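Local atomic coordinates of 2,3-bisphosphoglycerate-independent phosphoglycerate mutase (Pyrococcus horikoshii, PDB entry 2ZKT), a protein that probably interconverts 2-phosphoglycerate and 3-phosphoglycerate in glycolysis, as a metal-dependent mutase that needs no 2,3-bisphosphoglycerate. Residues 93-98 with 164-170; 263-267 with 290-296; 279-283 with 298-302. All blocks are in the same frame, centred on the assembly; numbering follows the deposited sequence.

Contact 1: residues 93-98 with 164-170; sequences KDDLAF and GDNDPHE
The start of strand 96-103 and the end of strand 161-166 pair as the two middle strands of a four-stranded antiparallel sheet. Residues 96-98 and 164-166 run antiparallel, 162° between their N-to-C directions, axes 4.6 Å apart. Leu96-Asn166 and Phe98-Gly164 are hydrogen-bonded pairs, Ala97-Asp165 between them a non-hydrogen-bonded one (CA-CA 4.3 Å).

The backbone ladder is Leu96 N to Asn166 O 3.0 Å, Asn166 N to Leu96 O 2.8 Å, Phe98 N to Gly164 O 2.7 Å and Gly164 N to Phe98 O 3.0 Å.

Leu96 (t,p), Phe98 (chi1 m) and Asn166 (chi1 m) share one face, where Phe98 CE1 lies 3.6 Å from Asn166 ND2. Leu192 of helix 186-203 packs on Phe98 and Asn166, giving the ring an apolar cover; Ala97, small, and Asp165 point to the other face.

Asp95 OD1 lies 3.2 Å from Asp167 OD2, an unfavourable approach of like charges, while Asp95 OD2 accepts from Ser92 N. Past Pro168, Glu170 N donates a hydrogen bond to Asp94 O, 2.7 Å.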
ATOM      1  N   LYS B  93     -24.482 -14.369  34.843  1.00 63.03           N
ATOM      2  CA  LYS B  93     -23.100 -14.709  35.201  1.00 62.92           C
ATOM      3  C   LYS B  93     -22.914 -16.128  35.747  1.00 61.42           C
ATOM      4  O   LYS B  93     -21.793 -16.537  36.048  1.00 61.86           O
ATOM      5  CB  LYS B  93     -22.544 -13.692  36.212  1.00 63.66           C
ATOM      6  CG  LYS B  93     -22.310 -12.303  35.618  1.00 65.69           C
ATOM      7  CD  LYS B  93     -21.665 -11.360  36.625  1.00 65.48           C
ATOM      8  CE  LYS B  93     -21.366 -10.006  35.991  1.00 69.50           C
ATOM      9  NZ  LYS B  93     -22.599  -9.382  35.428  1.00 71.35           N
ATOM     10  N   ASP B  94     -24.002 -16.887  35.869  1.00 59.91           N
ATOM     11  CA  ASP B  94     -23.886 -18.254  36.363  1.00 59.07           C
ATOM     12  C   ASP B  94     -24.069 -19.283  35.242  1.00 57.54           C
ATOM     13  O   ASP B  94     -24.031 -20.492  35.497  1.00 57.00           O
ATOM     14  CB  ASP B  94     -24.901 -18.496  37.488  1.00 59.77           C
ATOM     15  CG  ASP B  94     -26.335 -18.337  37.023  1.00 61.39           C
ATOM     16  OD1 ASP B  94     -26.560 -17.622  36.020  1.00 64.78           O
ATOM     17  OD2 ASP B  94     -27.236 -18.919  37.670  1.00 69.17           O
ATOM     18  N   ASP B  95     -24.250 -18.805  34.003  1.00 55.90           N
ATOM     19  CA  ASP B  95     -24.430 -19.697  32.842  1.00 56.29           C
ATOM     20  C   ASP B  95     -23.112 -20.164  32.204  1.00 54.33           C
ATOM     21  O   ASP B  95     -22.083 -19.485  32.298  1.00 55.29           O
ATOM     22  CB  ASP B  95     -25.276 -19.014  31.751  1.00 56.64           C
ATOM     23  CG  ASP B  95     -26.712 -18.761  32.187  1.00 59.73           C
ATOM     24  OD1 ASP B  95     -27.317 -19.690  32.757  1.00 62.58           O
ATOM     25  OD2 ASP B  95     -27.241 -17.647  31.952  1.00 61.54           O
ATOM     26  N   LEU B  96     -23.164 -21.328  31.553  1.00 51.51           N
ATOM     27  CA  LEU B  96     -22.010 -21.905  30.865  1.00 48.97           C
ATOM     28  C   LEU B  96     -22.355 -22.035  29.365  1.00 48.35           C
ATOM     29  O   LEU B  96     -23.376 -22.633  29.009  1.00 46.72           O
ATOM     30  CB  LEU B  96     -21.676 -23.285  31.448  1.00 48.13           C
ATOM     31  CG  LEU B  96     -20.396 -23.947  30.900  1.00 50.02           C
ATOM     32  CD1 LEU B  96     -19.189 -23.039  31.145  1.00 50.52           C
ATOM     33  CD2 LEU B  96     -20.189 -25.304  31.578  1.00 49.40           C
ATOM     34  N   ALA B  97     -21.507 -21.467  28.497  1.00 48.38           N
ATOM     35  CA  ALA B  97     -21.744 -21.497  27.050  1.00 47.94           C
ATOM     36  C   ALA B  97     -20.649 -22.230  26.280  1.00 48.41           C
ATOM     37  O   ALA B  97     -19.508 -22.325  26.734  1.00 48.15           O
ATOM     38  CB  ALA B  97     -21.887 -20.085  26.525  1.00 45.90           C
ATOM     39  N   PHE B  98     -21.006 -22.747  25.102  1.00 49.22           N
ATOM     40  CA  PHE B  98     -20.066 -23.500  24.272  1.00 47.46           C
ATOM     41  C   PHE B  98     -20.209 -23.139  22.797  1.00 48.47           C
ATOM     42  O   PHE B  98     -21.271 -22.687  22.353  1.00 48.71           O
ATOM     43  CB  PHE B  98     -20.341 -25.003  24.378  1.00 47.58           C
ATOM     44  CG  PHE B  98     -20.407 -25.530  25.784  1.00 49.25           C
ATOM     45  CD1 PHE B  98     -21.567 -25.368  26.551  1.00 45.13           C
ATOM     46  CD2 PHE B  98     -19.325 -26.236  26.331  1.00 49.66           C
ATOM     47  CE1 PHE B  98     -21.653 -25.905  27.840  1.00 45.60           C
ATOM     48  CE2 PHE B  98     -19.402 -26.777  27.621  1.00 52.02           C
ATOM     49  CZ  PHE B  98     -20.572 -26.611  28.378  1.00 46.05           C
ATOM     50  N   GLY B 164     -24.245 -23.343  22.290  1.00 57.42           N
ATOM     51  CA  GLY B 164     -24.975 -24.089  23.318  1.00 58.09           C
ATOM     52  C   GLY B 164     -24.816 -23.429  24.689  1.00 59.07           C
ATOM     53  O   GLY B 164     -23.698 -23.183  25.151  1.00 58.80           O
ATOM     54  N   ASP B 165     -25.938 -23.156  25.349  1.00 60.14           N
ATOM     55  CA  ASP B 165     -25.889 -22.531  26.669  1.00 61.00           C
ATOM     56  C   ASP B 165     -26.607 -23.349  27.755  1.00 60.60           C
ATOM     57  O   ASP B 165     -27.827 -23.519  27.707  1.00 60.35           O
ATOM     58  CB  ASP B 165     -26.503 -21.127  26.604  1.00 61.65           C
ATOM     59  CG  ASP B 165     -26.430 -20.409  27.933  1.00 65.33           C
ATOM     60  OD1 ASP B 165     -25.296 -20.137  28.396  1.00 72.92           O
ATOM     61  OD2 ASP B 165     -27.498 -20.128  28.522  1.00 73.23           O
ATOM     62  N   ASN B 166     -25.839 -23.867  28.715  1.00 61.17           N
ATOM     63  CA  ASN B 166     -26.303 -24.596  29.896  1.00 63.19           C
ATOM     64  C   ASN B 166     -26.542 -23.654  31.090  1.00 64.00           C
ATOM     65  O   ASN B 166     -25.667 -22.928  31.538  1.00 62.72           O
ATOM     66  CB  ASN B 166     -25.249 -25.645  30.260  1.00 63.07           C
ATOM     67  CG  ASN B 166     -25.365 -26.814  29.314  1.00 65.71           C
ATOM     68  OD1 ASN B 166     -26.291 -26.910  28.509  1.00 66.22           O
ATOM     69  ND2 ASN B 166     -24.384 -27.730  29.419  1.00 66.11           N
ATOM     70  N   ASP B 167     -27.795 -23.668  31.602  1.00 65.48           N
ATOM     71  CA  ASP B 167     -28.182 -22.705  32.637  1.00 66.62           C
ATOM     72  C   ASP B 167     -27.630 -23.046  34.037  1.00 67.32           C
ATOM     73  O   ASP B 167     -27.272 -24.167  34.358  1.00 66.79           O
ATOM     74  CB  ASP B 167     -29.710 -22.615  32.661  1.00 67.16           C
ATOM     75  CG  ASP B 167     -30.179 -21.660  31.566  1.00 68.73           C
ATOM     76  OD1 ASP B 167     -30.384 -22.133  30.445  1.00 72.69           O
ATOM     77  OD2 ASP B 167     -30.329 -20.470  31.840  1.00 69.24           O
ATOM     78  N   PRO B 168     -27.652 -22.031  34.910  1.00 68.99           N
ATOM     79  CA  PRO B 168     -26.769 -21.886  36.069  1.00 68.86           C
ATOM     80  C   PRO B 168     -25.740 -23.019  36.304  1.00 68.46           C
ATOM     81  O   PRO B 168     -25.695 -23.650  37.359  1.00 69.33           O
ATOM     82  CB  PRO B 168     -27.728 -21.717  37.243  1.00 70.45           C
ATOM     83  CG  PRO B 168     -28.972 -20.999  36.675  1.00 70.15           C
ATOM     84  CD  PRO B 168     -28.694 -21.037  35.091  1.00 70.29           C
ATOM     85  N   HIS B 169     -24.853 -23.223  35.294  1.00 67.67           N
ATOM     86  CA  HIS B 169     -23.840 -24.277  35.425  1.00 67.55           C
ATOM     87  C   HIS B 169     -22.395 -23.754  35.275  1.00 66.62           C
ATOM     88  O   HIS B 169     -21.480 -24.487  34.924  1.00 64.38           O
ATOM     89  CB  HIS B 169     -24.114 -25.327  34.342  1.00 67.80           C
ATOM     90  CG  HIS B 169     -25.037 -26.388  34.891  1.00 70.42           C
ATOM     91  ND1 HIS B 169     -26.388 -26.256  34.918  1.00 74.94           N
ATOM     92  CD2 HIS B 169     -24.700 -27.634  35.437  1.00 71.69           C
ATOM     93  CE1 HIS B 169     -26.854 -27.396  35.471  1.00 78.37           C
ATOM     94  NE2 HIS B 169     -25.865 -28.239  35.791  1.00 78.85           N
ATOM     95  N   GLU B 170     -22.208 -22.439  35.525  1.00 67.50           N
ATOM     96  CA  GLU B 170     -20.883 -21.838  35.309  1.00 68.86           C
ATOM     97  C   GLU B 170     -19.759 -22.565  36.074  1.00 68.86           C
ATOM     98  O   GLU B 170     -18.616 -22.636  35.634  1.00 67.80           O
ATOM     99  CB  GLU B 170     -20.947 -20.369  35.744  1.00 69.14           C
ATOM    100  CG  GLU B 170     -21.308 -20.216  37.226  1.00 73.09           C
ATOM    101  CD  GLU B 170     -20.056 -20.361  38.065  1.00 80.65           C
ATOM    102  OE1 GLU B 170     -19.044 -19.763  37.718  1.00 81.94           O
ATOM    103  OE2 GLU B 170     -20.103 -21.079  39.066  1.00 85.05           O
TER

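Contact 2: residues 263-267 with 290-296; sequences GFDVY and LLKDYDF
Two apolar meetings form the centre. Phe264 (chi1 m) and Phe296 (chi1 t) approach edge to edge, CE2 of Phe264 being 3.9 Å from CD2 of Phe296, and Phe238 touches both rings. Farther along, Leu290 (m,t) lays CD2 over the face of the Tyr267 ring, 3.7 Å from its centroid and 22° off the normal, a CH-pi contact that suits a branched aliphatic side chain. Phe264 and Phe296 stay 9.3 Å apart (CA-CA) because strand 246-249 runs between strands 265-267 and 296-301. All three strands are parallel, and helix 280-291 belongs to the beta-alpha-beta crossover. Leu290 and Tyr294 lie at its helix end and following loop, so side chains bridge the gap (CA-CA Tyr267-Leu290 9.4 Å, Asp265-Tyr294 9.7 Å). Asp265 and Tyr267 (both chi1 m) point toward 290-296; Val266 points away, its side chain touching helix 253-261. At the polar edge, a tyrosine hydroxyl can both accept and donate: Tyr267 OH donates to Tyr294 OH at 2.8 Å, and Tyr294 OH to the terminal acceptor, Asp265 OD2, at 2.8 Å.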
ATOM      1  N   GLY B 263     -18.791  -4.295  28.878  1.00 45.87           N
ATOM      2  CA  GLY B 263     -19.622  -3.098  28.978  1.00 44.67           C
ATOM      3  C   GLY B 263     -19.814  -2.158  27.802  1.00 45.67           C
ATOM      4  O   GLY B 263     -20.342  -1.057  27.981  1.00 45.64           O
ATOM      5  N   PHE B 264     -19.398  -2.559  26.602  1.00 45.89           N
ATOM      6  CA  PHE B 264     -19.571  -1.687  25.437  1.00 47.89           C
ATOM      7  C   PHE B 264     -20.973  -1.801  24.834  1.00 49.39           C
ATOM      8  O   PHE B 264     -21.646  -2.829  24.993  1.00 48.99           O
ATOM      9  CB  PHE B 264     -18.540  -2.044  24.351  1.00 48.02           C
ATOM     10  CG  PHE B 264     -17.163  -1.506  24.618  1.00 48.99           C
ATOM     11  CD1 PHE B 264     -16.345  -2.089  25.589  1.00 49.58           C
ATOM     12  CD2 PHE B 264     -16.678  -0.410  23.899  1.00 49.89           C
ATOM     13  CE1 PHE B 264     -15.063  -1.588  25.832  1.00 53.19           C
ATOM     14  CE2 PHE B 264     -15.397   0.098  24.139  1.00 49.64           C
ATOM     15  CZ  PHE B 264     -14.589  -0.488  25.103  1.00 48.84           C
ATOM     16  N   ASP B 265     -21.415  -0.734  24.158  1.00 51.81           N
ATOM     17  CA  ASP B 265     -22.710  -0.742  23.470  1.00 53.88           C
ATOM     18  C   ASP B 265     -22.332  -1.093  22.026  1.00 55.02           C
ATOM     19  O   ASP B 265     -21.943  -0.221  21.250  1.00 53.93           O
ATOM     20  CB  ASP B 265     -23.384   0.643  23.508  1.00 54.84           C
ATOM     21  CG  ASP B 265     -23.942   0.993  24.881  1.00 58.12           C
ATOM     22  OD1 ASP B 265     -24.246   0.064  25.662  1.00 64.32           O
ATOM     23  OD2 ASP B 265     -24.095   2.200  25.179  1.00 61.01           O
ATOM     24  N   VAL B 266     -22.444  -2.369  21.665  1.00 55.90           N
ATOM     25  CA  VAL B 266     -22.053  -2.795  20.326  1.00 56.92           C
ATOM     26  C   VAL B 266     -23.033  -2.477  19.193  1.00 56.84           C
ATOM     27  O   VAL B 266     -24.247  -2.643  19.326  1.00 57.57           O
ATOM     28  CB  VAL B 266     -21.720  -4.312  20.323  1.00 56.67           C
ATOM     29  CG1 VAL B 266     -21.356  -4.779  18.916  1.00 57.31           C
ATOM     30  CG2 VAL B 266     -20.553  -4.573  21.278  1.00 57.50           C
ATOM     31  N   TYR B 267     -22.472  -2.008  18.077  1.00 57.52           N
ATOM     32  CA  TYR B 267     -23.236  -1.653  16.885  1.00 56.83           C
ATOM     33  C   TYR B 267     -22.673  -2.400  15.687  1.00 57.72           C
ATOM     34  O   TYR B 267     -21.460  -2.617  15.590  1.00 56.99           O
ATOM     35  CB  TYR B 267     -23.132  -0.151  16.600  1.00 55.37           C
ATOM     36  CG  TYR B 267     -23.773   0.724  17.652  1.00 55.02           C
ATOM     37  CD1 TYR B 267     -23.058   1.118  18.788  1.00 51.22           C
ATOM     38  CD2 TYR B 267     -25.091   1.167  17.516  1.00 57.19           C
ATOM     39  CE1 TYR B 267     -23.636   1.926  19.760  1.00 53.71           C
ATOM     40  CE2 TYR B 267     -25.686   1.983  18.490  1.00 54.40           C
ATOM     41  CZ  TYR B 267     -24.952   2.361  19.609  1.00 53.46           C
ATOM     42  OH  TYR B 267     -25.524   3.168  20.578  1.00 53.27           O
ATOM     43  N   LEU B 290     -20.975   7.763  16.299  1.00 54.07           N
ATOM     44  CA  LEU B 290     -20.846   7.395  17.715  1.00 54.42           C
ATOM     45  C   LEU B 290     -19.920   8.308  18.526  1.00 54.09           C
ATOM     46  O   LEU B 290     -20.154   8.532  19.714  1.00 55.47           O
ATOM     47  CB  LEU B 290     -20.375   5.940  17.843  1.00 53.39           C
ATOM     48  CG  LEU B 290     -21.341   4.887  17.277  1.00 55.71           C
ATOM     49  CD1 LEU B 290     -20.632   3.535  17.211  1.00 53.47           C
ATOM     50  CD2 LEU B 290     -22.610   4.813  18.141  1.00 48.63           C
ATOM     51  N   LEU B 291     -18.870   8.835  17.895  1.00 54.62           N
ATOM     52  CA  LEU B 291     -17.956   9.719  18.617  1.00 54.81           C
ATOM     53  C   LEU B 291     -18.711  10.925  19.175  1.00 55.76           C
ATOM     54  O   LEU B 291     -18.315  11.500  20.191  1.00 54.71           O
ATOM     55  CB  LEU B 291     -16.809  10.185  17.699  1.00 54.30           C
ATOM     56  CG  LEU B 291     -15.592   9.237  17.620  1.00 54.97           C
ATOM     57  CD1 LEU B 291     -14.653   9.678  16.502  1.00 51.98           C
ATOM     58  CD2 LEU B 291     -14.850   9.242  18.956  1.00 53.27           C
ATOM     59  N   LYS B 292     -19.811  11.292  18.514  1.00 56.62           N
ATOM     60  CA  LYS B 292     -20.624  12.432  18.945  1.00 58.12           C
ATOM     61  C   LYS B 292     -21.404  12.189  20.244  1.00 57.16           C
ATOM     62  O   LYS B 292     -21.815  13.145  20.896  1.00 58.62           O
ATOM     63  CB  LYS B 292     -21.610  12.838  17.834  1.00 58.16           C
ATOM     64  CG  LYS B 292     -20.948  13.458  16.603  1.00 58.56           C
ATOM     65  CD  LYS B 292     -21.958  13.695  15.490  1.00 61.56           C
ATOM     66  CE  LYS B 292     -21.278  14.225  14.229  1.00 70.94           C
ATOM     67  NZ  LYS B 292     -22.227  14.329  13.074  1.00 75.07           N
ATOM     68  N   ASP B 293     -21.607  10.926  20.630  1.00 56.89           N
ATOM     69  CA  ASP B 293     -22.357  10.638  21.859  1.00 57.72           C
ATOM     70  C   ASP B 293     -21.636   9.720  22.849  1.00 57.05           C
ATOM     71  O   ASP B 293     -22.171   9.395  23.913  1.00 57.51           O
ATOM     72  CB  ASP B 293     -23.725  10.025  21.515  1.00 57.88           C
ATOM     73  CG  ASP B 293     -24.626  10.987  20.753  1.00 59.01           C
ATOM     74  OD1 ASP B 293     -24.900  12.096  21.277  1.00 60.69           O
ATOM     75  OD2 ASP B 293     -25.058  10.631  19.630  1.00 63.03           O
ATOM     76  N   TYR B 294     -20.425   9.298  22.499  1.00 56.02           N
ATOM     77  CA  TYR B 294     -19.659   8.417  23.374  1.00 54.79           C
ATOM     78  C   TYR B 294     -18.269   9.003  23.594  1.00 54.10           C
ATOM     79  O   TYR B 294     -17.792   9.799  22.779  1.00 54.09           O
ATOM     80  CB  TYR B 294     -19.555   7.027  22.736  1.00 53.99           C
ATOM     81  CG  TYR B 294     -20.842   6.222  22.800  1.00 52.66           C
ATOM     82  CD1 TYR B 294     -21.129   5.422  23.911  1.00 52.61           C
ATOM     83  CD2 TYR B 294     -21.766   6.248  21.744  1.00 54.13           C
ATOM     84  CE1 TYR B 294     -22.300   4.659  23.977  1.00 54.77           C
ATOM     85  CE2 TYR B 294     -22.947   5.491  21.800  1.00 54.07           C
ATOM     86  CZ  TYR B 294     -23.204   4.696  22.923  1.00 55.28           C
ATOM     87  OH  TYR B 294     -24.363   3.947  23.009  1.00 51.92           O
ATOM     88  N   ASP B 295     -17.622   8.625  24.693  1.00 53.07           N
ATOM     89  CA  ASP B 295     -16.277   9.142  24.979  1.00 52.39           C
ATOM     90  C   ASP B 295     -15.203   8.256  24.349  1.00 50.69           C
ATOM     91  O   ASP B 295     -14.172   8.744  23.898  1.00 50.25           O
ATOM     92  CB  ASP B 295     -16.033   9.209  26.489  1.00 52.61           C
ATOM     93  CG  ASP B 295     -17.153   9.905  27.224  1.00 56.37           C
ATOM     94  OD1 ASP B 295     -17.371  11.115  26.963  1.00 61.07           O
ATOM     95  OD2 ASP B 295     -17.815   9.239  28.061  1.00 57.37           O
ATOM     96  N   PHE B 296     -15.467   6.951  24.317  1.00 49.96           N
ATOM     97  CA  PHE B 296     -14.524   5.979  23.771  1.00 47.68           C
ATOM     98  C   PHE B 296     -15.220   5.112  22.725  1.00 47.10           C
ATOM     99  O   PHE B 296     -16.273   4.514  23.004  1.00 46.59           O
ATOM    100  CB  PHE B 296     -13.993   5.084  24.904  1.00 46.71           C
ATOM    101  CG  PHE B 296     -12.759   4.311  24.540  1.00 46.24           C
ATOM    102  CD1 PHE B 296     -11.495   4.903  24.639  1.00 45.77           C
ATOM    103  CD2 PHE B 296     -12.853   2.999  24.070  1.00 44.15           C
ATOM    104  CE1 PHE B 296     -10.348   4.205  24.275  1.00 50.75           C
ATOM    105  CE2 PHE B 296     -11.704   2.289  23.702  1.00 42.10           C
ATOM    106  CZ  PHE B 296     -10.455   2.889  23.803  1.00 48.93           C
TER

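Contact 3: residues 279-283 with 298-302; sequences NEMAK and FLHFK
The first turn of helix 280-291 packs beside the C-terminal part of strand 296-301, with CA-CA distances of 7.6 Å for Glu280-Phe301 and 7.4 Å for Lys283-Leu299. Asn279, chi1 t, is the N-cap: its short side chain lets OD1 fold back onto the otherwise unsatisfied NH of the first turn, accepting a weak hydrogen bond from Ala282 N at 2.8 Å. Lys283 has the largest covered area in the contact. Its CB sits 3.6 Å from Leu299 CD1; with chi1 m and the rest extended (t,t,t), the methylenes lead obliquely toward the C-terminal end of the strand, and NZ gives a weak hydrogen bond to His300 O at 3.4 Å. An apolar stem with a charged tip fits this buried route. Leu299 (t,p) points toward the helix and also packs on Met326 of helix 313-331. Glu280 CB, directed toward the strand, lies 3.9 Å from Phe301 CE1, whose ring is placed by chi1 t; chi1 p takes the Glu280 carboxylate to a salt bridge with Arg322. His300, chi1 t, points away; its side chain is about 5 Å from a zinc ion and NE2 makes a weak hydrogen bond to the zinc ligand Asp13. Such helix-on-strand packing near a metal centre is characteristic of the alkaline phosphatase superfamily's alpha/beta core.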
ATOM      1  N   ASN B 279     -18.783  -3.780   4.339  1.00 59.08           N
ATOM      2  CA  ASN B 279     -18.748  -2.348   4.021  1.00 59.04           C
ATOM      3  C   ASN B 279     -17.933  -1.575   5.073  1.00 58.37           C
ATOM      4  O   ASN B 279     -18.439  -1.152   6.110  1.00 58.63           O
ATOM      5  CB  ASN B 279     -20.190  -1.823   3.996  1.00 59.64           C
ATOM      6  CG  ASN B 279     -20.269  -0.532   3.210  1.00 62.02           C
ATOM      7  OD1 ASN B 279     -19.529   0.420   3.452  1.00 64.76           O
ATOM      8  ND2 ASN B 279     -21.256  -0.474   2.299  1.00 64.24           N
ATOM      9  N   GLU B 280     -16.631  -1.405   4.822  1.00 57.97           N
ATOM     10  CA  GLU B 280     -15.744  -0.709   5.755  1.00 57.65           C
ATOM     11  C   GLU B 280     -16.072   0.789   5.867  1.00 56.72           C
ATOM     12  O   GLU B 280     -15.937   1.405   6.921  1.00 57.74           O
ATOM     13  CB  GLU B 280     -14.277  -0.912   5.318  1.00 57.76           C
ATOM     14  CG  GLU B 280     -13.953  -0.296   3.949  1.00 59.89           C
ATOM     15  CD  GLU B 280     -14.064  -1.348   2.861  1.00 61.29           C
ATOM     16  OE1 GLU B 280     -14.626  -2.404   3.112  1.00 61.96           O
ATOM     17  OE2 GLU B 280     -13.613  -1.091   1.750  1.00 61.06           O
ATOM     18  N   MET B 281     -16.467   1.386   4.719  1.00 55.77           N
ATOM     19  CA  MET B 281     -16.817   2.797   4.752  1.00 54.73           C
ATOM     20  C   MET B 281     -18.071   3.026   5.609  1.00 53.22           C
ATOM     21  O   MET B 281     -18.339   4.116   6.108  1.00 53.03           O
ATOM     22  CB  MET B 281     -17.054   3.292   3.312  1.00 54.38           C
ATOM     23  CG  MET B 281     -15.804   3.199   2.419  1.00 58.28           C
ATOM     24  SD  MET B 281     -14.348   3.989   3.146  1.00 63.08           S
ATOM     25  CE  MET B 281     -14.369   5.533   2.211  1.00 63.12           C
ATOM     26  N   ALA B 282     -18.873   1.943   5.722  1.00 52.19           N
ATOM     27  CA  ALA B 282     -20.058   2.002   6.570  1.00 51.90           C
ATOM     28  C   ALA B 282     -19.677   1.979   8.048  1.00 52.18           C
ATOM     29  O   ALA B 282     -20.307   2.600   8.891  1.00 53.09           O
ATOM     30  CB  ALA B 282     -20.951   0.806   6.243  1.00 51.57           C
ATOM     31  N   LYS B 283     -18.607   1.243   8.349  1.00 51.20           N
ATOM     32  CA  LYS B 283     -18.112   1.152   9.721  1.00 51.24           C
ATOM     33  C   LYS B 283     -17.531   2.502  10.145  1.00 49.21           C
ATOM     34  O   LYS B 283     -17.741   2.962  11.276  1.00 46.34           O
ATOM     35  CB  LYS B 283     -17.042   0.058   9.821  1.00 51.24           C
ATOM     36  CG  LYS B 283     -17.618  -1.350   9.865  1.00 55.45           C
ATOM     37  CD  LYS B 283     -16.516  -2.398   9.859  1.00 59.44           C
ATOM     38  CE  LYS B 283     -17.109  -3.783   9.986  1.00 62.72           C
ATOM     39  NZ  LYS B 283     -16.093  -4.839   9.735  1.00 61.88           N
ATOM     40  N   PHE B 298     -14.654   1.968  19.797  1.00 42.45           N
ATOM     41  CA  PHE B 298     -13.829   0.857  19.334  1.00 43.00           C
ATOM     42  C   PHE B 298     -14.334   0.398  17.956  1.00 44.43           C
ATOM     43  O   PHE B 298     -15.526   0.159  17.770  1.00 47.31           O
ATOM     44  CB  PHE B 298     -13.920  -0.296  20.352  1.00 42.89           C
ATOM     45  CG  PHE B 298     -13.296  -1.582  19.882  1.00 41.81           C
ATOM     46  CD1 PHE B 298     -11.912  -1.683  19.699  1.00 43.59           C
ATOM     47  CD2 PHE B 298     -14.093  -2.693  19.603  1.00 39.40           C
ATOM     48  CE1 PHE B 298     -11.331  -2.879  19.241  1.00 46.73           C
ATOM     49  CE2 PHE B 298     -13.522  -3.897  19.141  1.00 42.91           C
ATOM     50  CZ  PHE B 298     -12.140  -3.989  18.961  1.00 44.10           C
ATOM     51  N   LEU B 299     -13.428   0.281  16.989  1.00 44.45           N
ATOM     52  CA  LEU B 299     -13.783  -0.148  15.633  1.00 47.14           C
ATOM     53  C   LEU B 299     -12.979  -1.399  15.267  1.00 47.57           C
ATOM     54  O   LEU B 299     -11.745  -1.416  15.373  1.00 49.20           O
ATOM     55  CB  LEU B 299     -13.489   0.980  14.629  1.00 46.13           C
ATOM     56  CG  LEU B 299     -13.614   0.667  13.128  1.00 48.74           C
ATOM     57  CD1 LEU B 299     -14.987   0.100  12.803  1.00 53.77           C
ATOM     58  CD2 LEU B 299     -13.370   1.939  12.335  1.00 50.56           C
ATOM     59  N   HIS B 300     -13.683  -2.441  14.835  1.00 48.16           N
ATOM     60  CA  HIS B 300     -13.039  -3.700  14.468  1.00 48.14           C
ATOM     61  C   HIS B 300     -13.209  -4.017  12.971  1.00 48.82           C
ATOM     62  O   HIS B 300     -14.277  -3.800  12.398  1.00 50.64           O
ATOM     63  CB  HIS B 300     -13.626  -4.818  15.342  1.00 47.05           C
ATOM     64  CG  HIS B 300     -12.886  -6.119  15.255  1.00 48.16           C
ATOM     65  ND1 HIS B 300     -13.103  -7.036  14.246  1.00 52.12           N
ATOM     66  CD2 HIS B 300     -11.933  -6.659  16.057  1.00 47.98           C
ATOM     67  CE1 HIS B 300     -12.317  -8.090  14.430  1.00 47.35           C
ATOM     68  NE2 HIS B 300     -11.598  -7.884  15.523  1.00 49.17           N
ATOM     69  N   PHE B 301     -12.138  -4.510  12.347  1.00 48.86           N
ATOM     70  CA  PHE B 301     -12.127  -4.877  10.920  1.00 49.08           C
ATOM     71  C   PHE B 301     -11.523  -6.278  10.869  1.00 49.69           C
ATOM     72  O   PHE B 301     -10.327  -6.442  11.094  1.00 49.39           O
ATOM     73  CB  PHE B 301     -11.246  -3.896  10.130  1.00 49.36           C
ATOM     74  CG  PHE B 301     -11.233  -4.142   8.642  1.00 51.19           C
ATOM     75  CD1 PHE B 301     -12.379  -3.909   7.869  1.00 51.80           C
ATOM     76  CD2 PHE B 301     -10.073  -4.603   8.007  1.00 46.78           C
ATOM     77  CE1 PHE B 301     -12.366  -4.127   6.487  1.00 49.60           C
ATOM     78  CE2 PHE B 301     -10.046  -4.828   6.625  1.00 50.03           C
ATOM     79  CZ  PHE B 301     -11.196  -4.586   5.859  1.00 51.57           C
ATOM     80  N   LYS B 302     -12.339  -7.285  10.554  1.00 51.04           N
ATOM     81  CA  LYS B 302     -11.888  -8.688  10.549  1.00 52.27           C
ATOM     82  C   LYS B 302     -11.199  -9.317   9.319  1.00 52.88           C
ATOM     83  O   LYS B 302     -10.206 -10.050   9.466  1.00 53.76           O
ATOM     84  CB  LYS B 302     -13.081  -9.582  10.939  1.00 53.78           C
ATOM     85  CG  LYS B 302     -12.756 -11.063  11.101  1.00 56.32           C
ATOM     86  CD  LYS B 302     -11.767 -11.302  12.242  1.00 63.29           C
ATOM     87  CE  LYS B 302     -11.802 -12.759  12.713  1.00 66.72           C
ATOM     88  NZ  LYS B 302     -11.669 -13.725  11.583  1.00 68.87           N
TER

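Overall arrangement
From the N terminus, contact 1 comes first: it closes a loop of 65 residues between 93-98 and 164-170 and holds together the middle of the four-stranded antiparallel sheet. The chain then returns to the mixed sheet that carries the metal sites. There contact 2 opens at 263-267, contact 3 opens at 279-283, contact 2 closes at 290-296 and contact 3 closes at 298-302, so these two cross. Both draw on helix 280-291, tying its two ends to the same sheet, and they touch where Phe264 CE2 lies 4.1 Å from Phe298 CB. Contact 1 stands apart, its centre about 28 Å from that of contact 2 and about 30 Å from that of contact 3.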